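Local coordinates for protein sulfite reductase [ferredoxin] (Mycobacterium tuberculosis, PDB 1ZJ8) that probably reduces sulfite to sulfide with electrons from ferredoxin, using siroheme and a [4Fe-4S] cluster, for the biosynthesis of sulfur-containing amino acids and cofactors, at residues D211-T221 / W281-G292. Residues are numbered along the deposited sequence; the frame is centred on the assembly and turned at random.
With SRM (siroheme), chain E.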
loop_
_atom_site.group_PDB
_atom_site.type_symbol
_atom_site.label_atom_id
_atom_site.label_comp_id
_atom_site.label_asym_id
_atom_site.label_seq_id
_atom_site.Cartn_x
_atom_site.Cartn_y
_atom_site.Cartn_z
ATOM N N ASP A 211 -1.543 21.576 -10.650
ATOM C CA ASP A 211 -2.242 20.908 -11.763
ATOM C C ASP A 211 -2.907 19.588 -11.397
ATOM O O ASP A 211 -3.988 19.294 -11.896
ATOM C CB ASP A 211 -1.318 20.734 -12.960
ATOM C CG ASP A 211 -0.762 22.051 -13.421
ATOM O OD1 ASP A 211 0.015 22.651 -12.628
ATOM O OD2 ASP A 211 -1.137 22.498 -14.532
ATOM N N PHE A 212 -2.264 18.819 -10.516
ATOM C CA PHE A 212 -2.765 17.508 -10.093
ATOM C C PHE A 212 -3.099 17.471 -8.602
ATOM O O PHE A 212 -3.231 16.395 -8.016
ATOM C CB PHE A 212 -1.743 16.422 -10.450
ATOM C CG PHE A 212 -1.417 16.386 -11.907
ATOM C CD1 PHE A 212 -2.414 16.108 -12.836
ATOM C CD2 PHE A 212 -0.142 16.675 -12.357
ATOM C CE1 PHE A 212 -2.137 16.087 -14.186
ATOM C CE2 PHE A 212 0.147 16.672 -13.715
ATOM C CZ PHE A 212 -0.848 16.378 -14.630
ATOM N N ALA A 213 -3.272 18.642 -7.997
ATOM C CA ALA A 213 -3.672 18.711 -6.605
ATOM C C ALA A 213 -5.174 18.504 -6.380
ATOM O O ALA A 213 -5.598 18.386 -5.240
ATOM C CB ALA A 213 -3.215 20.034 -5.999
ATOM N N ASP A 214 -5.982 18.470 -7.439
ATOM C CA ASP A 214 -7.431 18.282 -7.277
ATOM C C ASP A 214 -7.954 17.311 -8.319
ATOM O O ASP A 214 -8.244 17.686 -9.474
ATOM C CB ASP A 214 -8.165 19.633 -7.349
ATOM C CG ASP A 214 -9.676 19.525 -7.092
ATOM O OD1 ASP A 214 -10.189 18.413 -6.822
ATOM O OD2 ASP A 214 -10.351 20.575 -7.167
ATOM N N LEU A 215 -8.061 16.053 -7.889
ATOM C CA LEU A 215 -8.538 14.962 -8.736
ATOM C C LEU A 215 -9.860 14.413 -8.167
ATOM O O LEU A 215 -10.216 14.683 -7.004
ATOM C CB LEU A 215 -7.478 13.847 -8.839
ATOM C CG LEU A 215 -6.006 14.244 -8.981
ATOM C CD1 LEU A 215 -5.155 12.999 -9.090
ATOM C CD2 LEU A 215 -5.773 15.118 -10.176
ATOM N N PRO A 216 -10.612 13.670 -8.998
ATOM C CA PRO A 216 -11.839 13.012 -8.573
ATOM C C PRO A 216 -11.689 12.205 -7.285
ATOM O O PRO A 216 -12.648 12.107 -6.505
ATOM C CB PRO A 216 -12.138 12.063 -9.736
ATOM C CG PRO A 216 -11.518 12.702 -10.935
ATOM C CD PRO A 216 -10.337 13.462 -10.437
ATOM N N ARG A 217 -10.513 11.600 -7.098
ATOM C CA ARG A 217 -10.180 10.908 -5.861
ATOM C C ARG A 217 -8.680 10.658 -5.748
ATOM O O ARG A 217 -7.878 11.252 -6.492
ATOM C CB ARG A 217 -10.936 9.583 -5.807
ATOM C CG ARG A 217 -12.068 9.563 -4.811
ATOM C CD ARG A 217 -12.381 8.120 -4.408
ATOM N NE ARG A 217 -13.130 8.039 -3.162
ATOM C CZ ARG A 217 -12.629 8.347 -1.975
ATOM N NH1 ARG A 217 -11.367 8.767 -1.834
ATOM N NH2 ARG A 217 -13.413 8.238 -0.918
ATOM N N LYS A 218 -8.307 9.791 -4.800
ATOM C CA LYS A 218 -6.930 9.322 -4.668
ATOM C C LYS A 218 -6.486 8.576 -5.933
ATOM O O LYS A 218 -7.311 7.970 -6.639
ATOM C CB LYS A 218 -6.770 8.443 -3.413
ATOM C CG LYS A 218 -7.518 7.118 -3.430
ATOM C CD LYS A 218 -7.082 6.191 -2.294
ATOM C CE LYS A 218 -7.966 6.307 -1.047
ATOM N NZ LYS A 218 -7.408 5.509 0.100
ATOM N N TYR A 219 -5.173 8.626 -6.181
ATOM C CA TYR A 219 -4.546 8.149 -7.417
ATOM C C TYR A 219 -3.209 7.461 -7.138
ATOM O O TYR A 219 -2.253 8.088 -6.697
ATOM C CB TYR A 219 -4.308 9.337 -8.328
ATOM C CG TYR A 219 -3.822 9.046 -9.731
ATOM C CD1 TYR A 219 -4.697 8.629 -10.701
ATOM C CD2 TYR A 219 -2.505 9.274 -10.095
ATOM C CE1 TYR A 219 -4.276 8.411 -11.995
ATOM C CE2 TYR A 219 -2.075 9.066 -11.393
ATOM C CZ TYR A 219 -2.972 8.636 -12.350
ATOM O OH TYR A 219 -2.580 8.420 -13.658
ATOM N N LYS A 220 -3.158 6.170 -7.430
ATOM C CA LYS A 220 -2.059 5.314 -7.041
ATOM C C LYS A 220 -1.251 4.870 -8.259
ATOM O O LYS A 220 -1.811 4.380 -9.261
ATOM C CB LYS A 220 -2.601 4.083 -6.296
ATOM C CG LYS A 220 -3.042 4.388 -4.890
ATOM C CD LYS A 220 -3.746 3.211 -4.224
ATOM C CE LYS A 220 -4.040 3.559 -2.755
ATOM N NZ LYS A 220 -5.037 2.678 -2.075
ATOM N N THR A 221 0.068 4.982 -8.125
ATOM C CA THR A 221 0.976 4.732 -9.221
ATOM C C THR A 221 2.076 3.724 -8.832
ATOM O O THR A 221 2.623 3.761 -7.709
ATOM C CB THR A 221 1.582 6.065 -9.709
ATOM O OG1 THR A 221 0.536 6.886 -10.242
ATOM C CG2 THR A 221 2.635 5.847 -10.779
ATOM N N TRP A 281 2.654 9.614 -17.993
ATOM C CA TRP A 281 2.045 9.572 -16.667
ATOM C C TRP A 281 1.158 10.796 -16.493
ATOM O O TRP A 281 0.014 10.683 -16.034
ATOM C CB TRP A 281 3.118 9.527 -15.581
ATOM C CG TRP A 281 2.573 9.475 -14.194
ATOM C CD1 TRP A 281 2.317 8.355 -13.451
ATOM C CD2 TRP A 281 2.212 10.593 -13.371
ATOM N NE1 TRP A 281 1.817 8.708 -12.219
ATOM C CE2 TRP A 281 1.747 10.075 -12.141
ATOM C CE3 TRP A 281 2.220 11.977 -13.558
ATOM C CZ2 TRP A 281 1.316 10.897 -11.097
ATOM C CZ3 TRP A 281 1.795 12.790 -12.511
ATOM C CH2 TRP A 281 1.352 12.244 -11.296
ATOM N N ALA A 282 1.684 11.959 -16.885
ATOM C CA ALA A 282 0.940 13.214 -16.753
ATOM C C ALA A 282 -0.369 13.165 -17.558
ATOM O O ALA A 282 -1.423 13.574 -17.077
ATOM C CB ALA A 282 1.801 14.385 -17.179
ATOM N N ALA A 283 -0.292 12.623 -18.763
ATOM C CA ALA A 283 -1.429 12.562 -19.649
ATOM C C ALA A 283 -2.537 11.660 -19.097
ATOM O O ALA A 283 -3.736 11.980 -19.183
ATOM C CB ALA A 283 -0.984 12.071 -20.996
ATOM N N VAL A 284 -2.148 10.528 -18.521
ATOM C CA VAL A 284 -3.128 9.618 -17.905
ATOM C C VAL A 284 -3.796 10.305 -16.704
ATOM O O VAL A 284 -5.034 10.314 -16.576
ATOM C CB VAL A 284 -2.474 8.292 -17.444
ATOM C CG1 VAL A 284 -3.447 7.475 -16.610
ATOM C CG2 VAL A 284 -1.974 7.464 -18.651
ATOM N N THR A 285 -2.971 10.895 -15.839
ATOM C CA THR A 285 -3.474 11.618 -14.693
ATOM C C THR A 285 -4.400 12.756 -15.128
ATOM O O THR A 285 -5.379 13.063 -14.435
ATOM C CB THR A 285 -2.323 12.181 -13.853
ATOM O OG1 THR A 285 -1.361 11.144 -13.617
ATOM C CG2 THR A 285 -2.839 12.711 -12.516
ATOM N N SER A 286 -4.084 13.378 -16.270
ATOM C CA SER A 286 -4.882 14.500 -16.810
ATOM C C SER A 286 -6.245 14.038 -17.292
ATOM O O SER A 286 -7.248 14.714 -17.071
ATOM C CB SER A 286 -4.126 15.189 -17.937
ATOM O OG SER A 286 -2.861 15.650 -17.465
ATOM N N VAL A 287 -6.294 12.866 -17.911
ATOM C CA VAL A 287 -7.583 12.299 -18.280
ATOM C C VAL A 287 -8.421 12.059 -17.030
ATOM O O VAL A 287 -9.594 12.416 -16.992
ATOM C CB VAL A 287 -7.455 10.981 -19.039
ATOM C CG1 VAL A 287 -8.855 10.436 -19.387
ATOM C CG2 VAL A 287 -6.586 11.171 -20.289
ATOM N N PHE A 288 -7.816 11.464 -16.009
ATOM C CA PHE A 288 -8.502 11.244 -14.735
ATOM C C PHE A 288 -9.129 12.545 -14.247
ATOM O O PHE A 288 -10.326 12.601 -13.993
ATOM C CB PHE A 288 -7.520 10.676 -13.676
ATOM C CG PHE A 288 -8.153 10.348 -12.323
ATOM C CD1 PHE A 288 -9.383 9.675 -12.233
ATOM C CD2 PHE A 288 -7.492 10.677 -11.135
ATOM C CE1 PHE A 288 -9.956 9.365 -10.993
ATOM C CE2 PHE A 288 -8.066 10.368 -9.878
ATOM C CZ PHE A 288 -9.301 9.713 -9.819
ATOM N N ARG A 289 -8.317 13.589 -14.127
ATOM C CA ARG A 289 -8.788 14.881 -13.604
ATOM C C ARG A 289 -9.971 15.399 -14.420
ATOM O O ARG A 289 -10.984 15.829 -13.857
ATOM C CB ARG A 289 -7.658 15.917 -13.597
ATOM C CG ARG A 289 -8.072 17.347 -13.139
ATOM C CD ARG A 289 -7.037 18.408 -13.535
ATOM N NE ARG A 289 -6.674 18.260 -14.943
ATOM C CZ ARG A 289 -5.608 18.794 -15.532
ATOM N NH1 ARG A 289 -4.756 19.559 -14.850
ATOM N NH2 ARG A 289 -5.394 18.553 -16.824
ATOM N N ASP A 290 -9.855 15.329 -15.743
ATOM C CA ASP A 290 -10.831 15.963 -16.633
ATOM C C ASP A 290 -12.104 15.112 -16.890
ATOM O O ASP A 290 -13.206 15.663 -17.030
ATOM C CB ASP A 290 -10.121 16.373 -17.943
ATOM C CG ASP A 290 -8.981 17.414 -17.712
ATOM O OD1 ASP A 290 -9.047 18.198 -16.747
ATOM O OD2 ASP A 290 -8.012 17.455 -18.494
ATOM N N TYR A 291 -11.965 13.788 -16.918
ATOM C CA TYR A 291 -13.086 12.894 -17.256
ATOM C C TYR A 291 -13.517 11.921 -16.137
ATOM O O TYR A 291 -14.514 11.199 -16.285
ATOM C CB TYR A 291 -12.732 12.074 -18.499
ATOM C CG TYR A 291 -12.710 12.835 -19.824
ATOM C CD1 TYR A 291 -11.621 13.650 -20.176
ATOM C CD2 TYR A 291 -13.763 12.690 -20.757
ATOM C CE1 TYR A 291 -11.601 14.320 -21.409
ATOM C CE2 TYR A 291 -13.747 13.345 -21.976
ATOM C CZ TYR A 291 -12.674 14.160 -22.298
ATOM O OH TYR A 291 -12.673 14.804 -23.511
ATOM N N GLY A 292 -12.773 11.873 -15.033
ATOM C CA GLY A 292 -13.182 11.071 -13.883
ATOM C C GLY A 292 -14.454 11.599 -13.236
ATOM O O GLY A 292 -14.694 12.806 -13.206
HETATM FE FE SRM E . -5.667 2.839 2.675
HETATM C CHA SRM E . -8.241 4.712 3.913
HETATM C CHB SRM E . -4.483 2.440 5.782
HETATM C CHC SRM E . -3.192 1.094 1.484
HETATM C CHD SRM E . -7.800 1.442 0.343
HETATM N NA SRM E . -6.135 3.615 4.457
HETATM C C1A SRM E . -7.142 4.463 4.761
HETATM C C2A SRM E . -6.993 5.125 6.096
HETATM C CMA SRM E . -6.396 6.487 5.917
HETATM C CDA SRM E . -8.266 5.114 6.896
HETATM C CEA SRM E . -9.080 6.363 7.012
HETATM O O3A SRM E . -9.562 6.854 5.986
HETATM O O4A SRM E . -9.266 6.906 8.111
HETATM C C3A SRM E . -6.029 4.194 6.749
HETATM C CAA SRM E . -5.006 4.861 7.606
HETATM C CBA SRM E . -5.655 4.885 8.965
HETATM C CCA SRM E . -4.629 4.786 10.047
HETATM O O1A SRM E . -3.665 4.005 9.896
HETATM O O2A SRM E . -4.761 5.511 11.063
HETATM C C4A SRM E . -5.502 3.385 5.613
HETATM N NB SRM E . -4.051 2.068 3.486
HETATM C C1B SRM E . -3.648 2.003 4.756
HETATM C C2B SRM E . -2.262 1.458 4.960
HETATM C CMB SRM E . -1.467 2.162 6.023
HETATM C CDB SRM E . -2.403 0.026 5.353
HETATM C CEB SRM E . -1.166 -0.752 5.631
HETATM O O3B SRM E . -0.876 -1.165 6.774
HETATM O O4B SRM E . -0.424 -0.968 4.673
HETATM C C3B SRM E . -1.737 1.594 3.547
HETATM C CAB SRM E . -1.138 2.958 3.322
HETATM C CBB SRM E . -0.121 2.949 2.222
HETATM C CCB SRM E . 0.279 4.354 1.873
HETATM O O1B SRM E . 1.348 4.818 2.260
HETATM O O2B SRM E . -0.435 5.061 1.169
HETATM C C4B SRM E . -3.032 1.586 2.780
HETATM N NC SRM E . -5.555 1.469 1.316
HETATM C C1C SRM E . -4.403 0.975 0.819
HETATM C C2C SRM E . -4.588 0.033 -0.184
HETATM C CDC SRM E . -3.610 -0.916 -0.792
HETATM C CEC SRM E . -2.759 -0.517 -1.934
HETATM O O3C SRM E . -2.714 0.681 -2.294
HETATM O O4C SRM E . -2.137 -1.436 -2.486
HETATM C C3C SRM E . -5.922 0.123 -0.444
HETATM C CAC SRM E . -6.513 -0.746 -1.506
HETATM C CBC SRM E . -6.196 -0.492 -2.965
HETATM C CCC SRM E . -7.060 0.654 -3.461
HETATM O O1C SRM E . -6.842 1.834 -3.072
HETATM O O2C SRM E . -7.999 0.359 -4.244
HETATM C C4C SRM E . -6.472 1.037 0.418
HETATM N ND SRM E . -7.525 3.288 2.008
HETATM C C1D SRM E . -8.223 2.470 1.205
HETATM C C2D SRM E . -9.593 2.769 1.329
HETATM C CAD SRM E . -10.587 2.544 0.204
HETATM C CBD SRM E . -10.857 3.668 -0.748
HETATM C CCD SRM E . -11.719 3.521 -1.969
HETATM O O1D SRM E . -11.154 3.652 -3.078
HETATM O O2D SRM E . -12.951 3.273 -1.877
HETATM C C3D SRM E . -9.688 3.803 2.244
HETATM C CDD SRM E . -10.856 4.744 2.370
HETATM C CED SRM E . -11.104 5.882 1.406
HETATM O O3D SRM E . -10.241 6.247 0.607
HETATM O O4D SRM E . -12.188 6.484 1.390
HETATM C C4D SRM E . -8.402 4.116 2.654
#
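Four rings, F212 and Y219 from 211-221 with W281 and F288 from 281-292, form an aromatic cluster. P216 lies over one face of F288, its CD 3.9 Å from the ring centroid and 9° off the normal, a CH-pi contact, while R217 O sits at that ring's edge. The planes of Y219 and F288 are nearly parallel, but centroids 5.5 Å apart mean that the rings barely overlap. One face of Y219 receives T285 CG2, and V284 CG1 and W281 CZ2 meet its edge. W281 uses both its edge and its face: the edge points at the face of F212 in an edge-to-face pair with steeply inclined planes, and its own face takes the edge of Y219 in an offset version of the same geometry. T285 OG1 lies 3.4 Å above the indole plane of W281, over its centre, held there by donating to W281 O. S286 OG reaches the edge of F212.

Within the nitrite and sulfite reductase 4Fe-4S domain, helix 277-291 packs on the mixed sheet that contains strand 219-224; the axes of 219-221 and 281-291 run nearly antiparallel, 163°, and approach to 11.0 Å. Y219 and T221 direct their CB toward the helix. K218 and K220 direct theirs away from it, and together with R217 belong to the siroheme pocket, so the strand and the loop before it separate an aromatic core from the cofactor.

Polar contacts reinforce the packing. With CG anti to the backbone N, W281 brings its indole N-H to T221 OG1, NE1 to OG1 3.0 Å, at 165° and close to the ring plane. R289 NH1 donates to D211 O at 3.1 Å, clearly bent and from above the carbonyl plane. The same guanidinium grips D290 side-on, NE to OD1 and NH2 to OD2, which limits its rotation; D290 OD2 is also hydrogen-bonded to Y322.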